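Local coordinates for ecdysteroid-phosphate phosphatase (Bombyx mori, PDB 3C7T), which removes phosphate from ecdysteroid phosphates such as ecdysone 22-phosphate, releasing the active hormone, through its C-terminal histidine-phosphatase domain, at residues R4-V16 with G185-M199. Sequence-based numbering, arbitrary orientation.
With WO4 (tungstate(VI)ion), chain E.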
loop_
_atom_site.group_PDB
_atom_site.type_symbol
_atom_site.label_atom_id
_atom_site.label_comp_id
_atom_site.label_asym_id
_atom_site.label_seq_id
_atom_site.Cartn_x
_atom_site.Cartn_y
_atom_site.Cartn_z
ATOM N N ARG A 4 -5.705 -17.764 28.706
ATOM C CA ARG A 4 -5.922 -18.181 27.287
ATOM C C ARG A 4 -4.859 -17.638 26.319
ATOM O O ARG A 4 -4.150 -16.673 26.627
ATOM C CB ARG A 4 -7.361 -17.876 26.828
ATOM C CG ARG A 4 -8.240 -19.135 26.838
ATOM C CD ARG A 4 -9.705 -18.879 27.193
ATOM N NE ARG A 4 -10.414 -18.120 26.163
ATOM C CZ ARG A 4 -11.209 -18.647 25.231
ATOM N NH1 ARG A 4 -11.419 -19.961 25.171
ATOM N NH2 ARG A 4 -11.803 -17.848 24.353
ATOM N N ARG A 5 -4.767 -18.283 25.159
ATOM C CA ARG A 5 -3.695 -18.111 24.194
ATOM C C ARG A 5 -4.331 -17.751 22.846
ATOM O O ARG A 5 -5.485 -18.104 22.612
ATOM C CB ARG A 5 -2.997 -19.463 24.064
ATOM C CG ARG A 5 -1.699 -19.476 23.333
ATOM C CD ARG A 5 -0.825 -20.585 23.868
ATOM N NE ARG A 5 -1.150 -21.915 23.386
ATOM C CZ ARG A 5 -0.390 -22.602 22.544
ATOM N NH1 ARG A 5 0.726 -22.075 22.076
ATOM N NH2 ARG A 5 -0.740 -23.824 22.176
ATOM N N TRP A 6 -3.588 -17.069 21.970
ATOM C CA TRP A 6 -4.053 -16.800 20.594
ATOM C C TRP A 6 -3.390 -17.713 19.562
ATOM O O TRP A 6 -2.192 -17.973 19.609
ATOM C CB TRP A 6 -3.725 -15.373 20.160
ATOM C CG TRP A 6 -4.373 -14.243 20.886
ATOM C CD1 TRP A 6 -3.857 -13.540 21.933
ATOM C CD2 TRP A 6 -5.624 -13.635 20.567
ATOM N NE1 TRP A 6 -4.731 -12.538 22.311
ATOM C CE2 TRP A 6 -5.822 -12.575 21.483
ATOM C CE3 TRP A 6 -6.610 -13.889 19.601
ATOM C CZ2 TRP A 6 -6.969 -11.766 21.459
ATOM C CZ3 TRP A 6 -7.744 -13.080 19.572
ATOM C CH2 TRP A 6 -7.915 -12.036 20.502
ATOM N N VAL A 7 -4.178 -18.173 18.602
ATOM C CA VAL A 7 -3.620 -18.798 17.408
ATOM C C VAL A 7 -4.230 -18.059 16.205
ATOM O O VAL A 7 -5.457 -17.888 16.115
ATOM C CB VAL A 7 -3.895 -20.317 17.353
ATOM C CG1 VAL A 7 -3.411 -20.904 16.043
ATOM C CG2 VAL A 7 -3.217 -21.033 18.546
ATOM N N PHE A 8 -3.353 -17.606 15.310
ATOM C CA PHE A 8 -3.767 -16.783 14.172
ATOM C C PHE A 8 -3.461 -17.481 12.875
ATOM O O PHE A 8 -2.552 -18.310 12.812
ATOM C CB PHE A 8 -3.006 -15.453 14.189
ATOM C CG PHE A 8 -3.293 -14.609 15.385
ATOM C CD1 PHE A 8 -4.563 -14.084 15.589
ATOM C CD2 PHE A 8 -2.292 -14.323 16.295
ATOM C CE1 PHE A 8 -4.822 -13.279 16.683
ATOM C CE2 PHE A 8 -2.547 -13.514 17.405
ATOM C CZ PHE A 8 -3.806 -13.000 17.596
ATOM N N ALA A 9 -4.205 -17.127 11.825
ATOM C CA ALA A 9 -3.899 -17.622 10.483
ATOM C C ALA A 9 -4.008 -16.416 9.566
ATOM O O ALA A 9 -4.944 -15.606 9.684
ATOM C CB ALA A 9 -4.868 -18.685 10.042
ATOM N N LEU A 10 -3.019 -16.279 8.703
ATOM C CA LEU A 10 -2.915 -15.089 7.854
ATOM C C LEU A 10 -2.652 -15.484 6.403
ATOM O O LEU A 10 -1.693 -16.211 6.127
ATOM C CB LEU A 10 -1.776 -14.218 8.391
ATOM C CG LEU A 10 -1.408 -12.893 7.716
ATOM C CD1 LEU A 10 -2.539 -11.860 7.883
ATOM C CD2 LEU A 10 -0.157 -12.344 8.303
ATOM N N ARG A 11 -3.480 -15.011 5.465
ATOM C CA ARG A 11 -3.149 -15.184 4.033
ATOM C C ARG A 11 -1.984 -14.242 3.643
ATOM O O ARG A 11 -1.832 -13.140 4.203
ATOM C CB ARG A 11 -4.376 -14.906 3.132
ATOM C CG ARG A 11 -4.159 -15.315 1.682
ATOM C CD ARG A 11 -5.319 -14.885 0.787
ATOM N NE ARG A 11 -5.002 -15.134 -0.603
ATOM C CZ ARG A 11 -5.516 -14.435 -1.623
ATOM N NH1 ARG A 11 -6.369 -13.428 -1.421
ATOM N NH2 ARG A 11 -5.146 -14.709 -2.857
ATOM N N HIS A 12 -1.173 -14.668 2.679
ATOM C CA HIS A 12 -0.077 -13.846 2.189
ATOM C C HIS A 12 -0.634 -12.528 1.607
ATOM O O HIS A 12 -1.838 -12.413 1.315
ATOM C CB HIS A 12 0.660 -14.609 1.097
ATOM C CG HIS A 12 -0.229 -14.998 -0.041
ATOM N ND1 HIS A 12 -0.701 -14.086 -0.970
ATOM C CD2 HIS A 12 -0.759 -16.197 -0.377
ATOM C CE1 HIS A 12 -1.475 -14.719 -1.838
ATOM N NE2 HIS A 12 -1.541 -15.996 -1.485
ATOM N N GLY A 13 0.247 -11.540 1.422
ATOM C CA GLY A 13 -0.148 -10.257 0.865
ATOM C C GLY A 13 -0.208 -10.318 -0.654
ATOM O O GLY A 13 -0.089 -11.393 -1.255
ATOM N N GLU A 14 -0.389 -9.150 -1.268
ATOM C CA GLU A 14 -0.535 -9.005 -2.730
ATOM C C GLU A 14 0.627 -9.623 -3.504
ATOM O O GLU A 14 1.789 -9.358 -3.197
ATOM C CB GLU A 14 -0.637 -7.511 -3.085
ATOM C CG GLU A 14 -0.784 -7.227 -4.581
ATOM C CD GLU A 14 -0.913 -5.747 -4.898
ATOM O OE1 GLU A 14 0.106 -5.009 -4.867
ATOM O OE2 GLU A 14 -2.049 -5.328 -5.217
ATOM N N ARG A 15 0.300 -10.441 -4.513
ATOM C CA ARG A 15 1.318 -11.163 -5.297
ATOM C C ARG A 15 1.758 -10.396 -6.544
ATOM O O ARG A 15 0.907 -9.852 -7.277
ATOM C CB ARG A 15 0.721 -12.507 -5.770
ATOM C CG ARG A 15 0.593 -13.533 -4.655
ATOM C CD ARG A 15 -0.275 -14.678 -5.085
ATOM N NE ARG A 15 0.266 -15.468 -6.205
ATOM C CZ ARG A 15 -0.131 -16.713 -6.499
ATOM N NH1 ARG A 15 -1.070 -17.304 -5.772
ATOM N NH2 ARG A 15 0.416 -17.384 -7.523
ATOM N N VAL A 16 3.060 -10.418 -6.851
ATOM C CA VAL A 16 3.517 -9.799 -8.095
ATOM C C VAL A 16 2.820 -10.446 -9.314
ATOM O O VAL A 16 2.340 -9.759 -10.201
ATOM C CB VAL A 16 5.065 -9.912 -8.284
ATOM C CG1 VAL A 16 5.468 -9.457 -9.691
ATOM C CG2 VAL A 16 5.791 -9.064 -7.213
ATOM N N GLY A 185 3.112 -19.463 24.477
ATOM C CA GLY A 185 3.198 -18.289 23.609
ATOM C C GLY A 185 2.168 -18.326 22.482
ATOM O O GLY A 185 1.672 -19.403 22.127
ATOM N N ASN A 186 1.861 -17.143 21.937
ATOM C CA ASN A 186 0.922 -16.980 20.816
ATOM C C ASN A 186 1.527 -17.495 19.518
ATOM O O ASN A 186 2.746 -17.458 19.334
ATOM C CB ASN A 186 0.443 -15.514 20.692
ATOM C CG ASN A 186 -0.367 -15.048 21.913
ATOM O OD1 ASN A 186 -1.095 -15.829 22.528
ATOM N ND2 ASN A 186 -0.240 -13.773 22.260
ATOM N N VAL A 187 0.669 -18.009 18.636
ATOM C CA VAL A 187 1.101 -18.690 17.412
ATOM C C VAL A 187 0.447 -18.019 16.194
ATOM O O VAL A 187 -0.703 -17.593 16.266
ATOM C CB VAL A 187 0.690 -20.167 17.429
ATOM C CG1 VAL A 187 1.115 -20.904 16.142
ATOM C CG2 VAL A 187 1.283 -20.869 18.630
ATOM N N ILE A 188 1.196 -17.952 15.096
ATOM C CA ILE A 188 0.654 -17.527 13.791
ATOM C C ILE A 188 1.108 -18.449 12.655
ATOM O O ILE A 188 2.287 -18.824 12.564
ATOM C CB ILE A 188 0.914 -16.036 13.474
ATOM C CG1 ILE A 188 0.093 -15.598 12.239
ATOM C CG2 ILE A 188 2.407 -15.737 13.317
ATOM C CD1 ILE A 188 -0.040 -14.077 12.064
ATOM N N PHE A 189 0.137 -18.842 11.837
ATOM C CA PHE A 189 0.365 -19.644 10.632
ATOM C C PHE A 189 0.159 -18.713 9.441
ATOM O O PHE A 189 -0.937 -18.164 9.274
ATOM C CB PHE A 189 -0.658 -20.766 10.529
ATOM C CG PHE A 189 -0.587 -21.771 11.662
ATOM C CD1 PHE A 189 0.569 -22.530 11.859
ATOM C CD2 PHE A 189 -1.684 -21.954 12.493
ATOM C CE1 PHE A 189 0.636 -23.471 12.893
ATOM C CE2 PHE A 189 -1.640 -22.900 13.542
ATOM C CZ PHE A 189 -0.465 -23.639 13.741
ATOM N N ILE A 190 1.209 -18.514 8.653
ATOM C CA ILE A 190 1.169 -17.560 7.545
ATOM C C ILE A 190 1.250 -18.334 6.253
ATOM O O ILE A 190 2.247 -19.017 5.971
ATOM C CB ILE A 190 2.262 -16.493 7.679
ATOM C CG1 ILE A 190 1.980 -15.687 8.955
ATOM C CG2 ILE A 190 2.298 -15.600 6.408
ATOM C CD1 ILE A 190 3.118 -14.809 9.455
ATOM N N GLY A 191 0.173 -18.262 5.478
ATOM C CA GLY A 191 0.017 -19.187 4.360
ATOM C C GLY A 191 -0.863 -18.666 3.243
ATOM O O GLY A 191 -0.640 -17.590 2.699
ATOM N N HIS A 192 -1.866 -19.463 2.916
ATOM C CA HIS A 192 -2.652 -19.327 1.702
ATOM C C HIS A 192 -4.099 -19.033 2.126
ATOM O O HIS A 192 -4.381 -18.999 3.320
ATOM C CB HIS A 192 -2.533 -20.640 0.905
ATOM C CG HIS A 192 -1.116 -21.004 0.564
ATOM N ND1 HIS A 192 -0.433 -20.450 -0.501
ATOM C CD2 HIS A 192 -0.247 -21.843 1.175
ATOM C CE1 HIS A 192 0.798 -20.935 -0.529
ATOM N NE2 HIS A 192 0.930 -21.795 0.470
ATOM N N ALA A 193 -5.010 -18.824 1.176
ATOM C CA ALA A 193 -6.411 -18.495 1.507
ATOM C C ALA A 193 -7.042 -19.607 2.356
ATOM O O ALA A 193 -7.760 -19.334 3.332
ATOM C CB ALA A 193 -7.225 -18.243 0.243
ATOM N N ILE A 194 -6.698 -20.853 2.013
ATOM C CA ILE A 194 -7.234 -22.059 2.659
ATOM C C ILE A 194 -6.721 -22.254 4.110
ATOM O O ILE A 194 -7.347 -22.962 4.928
ATOM C CB ILE A 194 -6.925 -23.294 1.755
ATOM C CG1 ILE A 194 -7.699 -24.552 2.178
ATOM C CG2 ILE A 194 -5.413 -23.562 1.672
ATOM C CD1 ILE A 194 -9.190 -24.376 2.230
ATOM N N THR A 195 -5.597 -21.613 4.436
ATOM C CA THR A 195 -4.941 -21.752 5.740
ATOM C C THR A 195 -5.858 -21.387 6.907
ATOM O O THR A 195 -5.816 -22.030 7.983
ATOM C CB THR A 195 -3.643 -20.922 5.795
ATOM O OG1 THR A 195 -2.767 -21.395 4.775
ATOM C CG2 THR A 195 -2.932 -21.041 7.186
ATOM N N LEU A 196 -6.697 -20.366 6.690
ATOM C CA LEU A 196 -7.628 -19.917 7.717
ATOM C C LEU A 196 -8.627 -21.020 8.073
ATOM O O LEU A 196 -8.781 -21.352 9.255
ATOM C CB LEU A 196 -8.342 -18.620 7.307
ATOM C CG LEU A 196 -7.534 -17.321 7.498
ATOM C CD1 LEU A 196 -6.284 -17.235 6.603
ATOM C CD2 LEU A 196 -8.444 -16.108 7.240
ATOM N N ASP A 197 -9.277 -21.603 7.061
ATOM C CA ASP A 197 -10.155 -22.773 7.279
ATOM C C ASP A 197 -9.408 -24.018 7.799
ATOM O O ASP A 197 -9.957 -24.786 8.602
ATOM C CB ASP A 197 -10.934 -23.129 6.012
ATOM C CG ASP A 197 -12.223 -22.326 5.871
ATOM O OD1 ASP A 197 -12.531 -21.500 6.759
ATOM O OD2 ASP A 197 -12.947 -22.544 4.867
ATOM N N GLN A 198 -8.160 -24.213 7.373
ATOM C CA GLN A 198 -7.339 -25.317 7.919
ATOM C C GLN A 198 -7.075 -25.169 9.423
ATOM O O GLN A 198 -7.124 -26.156 10.210
ATOM C CB GLN A 198 -6.012 -25.433 7.181
ATOM C CG GLN A 198 -6.138 -25.977 5.783
ATOM C CD GLN A 198 -4.802 -26.054 5.119
ATOM O OE1 GLN A 198 -4.247 -25.038 4.690
ATOM N NE2 GLN A 198 -4.254 -27.256 5.048
ATOM N N MET A 199 -6.806 -23.939 9.846
ATOM C CA MET A 199 -6.547 -23.677 11.261
ATOM C C MET A 199 -7.769 -23.954 12.117
ATOM O O MET A 199 -7.652 -24.595 13.175
ATOM C CB MET A 199 -6.081 -22.236 11.496
ATOM C CG MET A 199 -6.048 -21.876 12.968
ATOM S SD MET A 199 -5.902 -20.125 13.349
ATOM C CE MET A 199 -7.459 -19.459 12.752
HETATM W W WO4 E . -2.857 -17.838 -2.511
HETATM O O1 WO4 E . -3.976 -17.648 -0.946
HETATM O O2 WO4 E . -3.895 -19.261 -3.432
HETATM O O3 WO4 E . -2.816 -16.428 -3.908
HETATM O O4 WO4 E . -1.110 -18.701 -2.263
#
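Strands 5-11 and 187-191 pair in parallel, from V7 beside V187 to R11 beside G191, and illustrate how a phosphatase of the histidine phosphatase superfamily assembles its phosphate site at the C-terminal ends of neighbouring strands. The buried part is close-packed: under helix 193-204, A9 CB meets M199 SD at 3.8 Å and L196 CG at 3.9 Å. Between the strands, V7 CG1 reaches F189 CE2 at 3.7 Å. The start of the pair, at W6, N186 and G185, is partly open to solvent and held by polar bonds. W6 N donates to N186 OD1 at 2.8 Å from above the amide's carbonyl plane. R5, bent at chi3 (79°), hydrogen-bonds G185 O through NH1 at 2.8 Å, in the guanidinium plane and nearly along the C=O axis; an alanine here would probably leave that carbonyl without its side-chain donor. At the far end H12, the phosphohistidine nucleophile, binds tungsten through NE2 at 2.5 Å, consistent with tungstate occupying the phosphate site; ND1 bonding G13 O fixes the ring. R11 NE and A193 N both grip tungstate O1, and H192 ND1 holds O4. Strand 84-87 flanks 187-191, antiparallel strand 230-235 flanks 5-11, and helix 162-179 packs against F189 and T195.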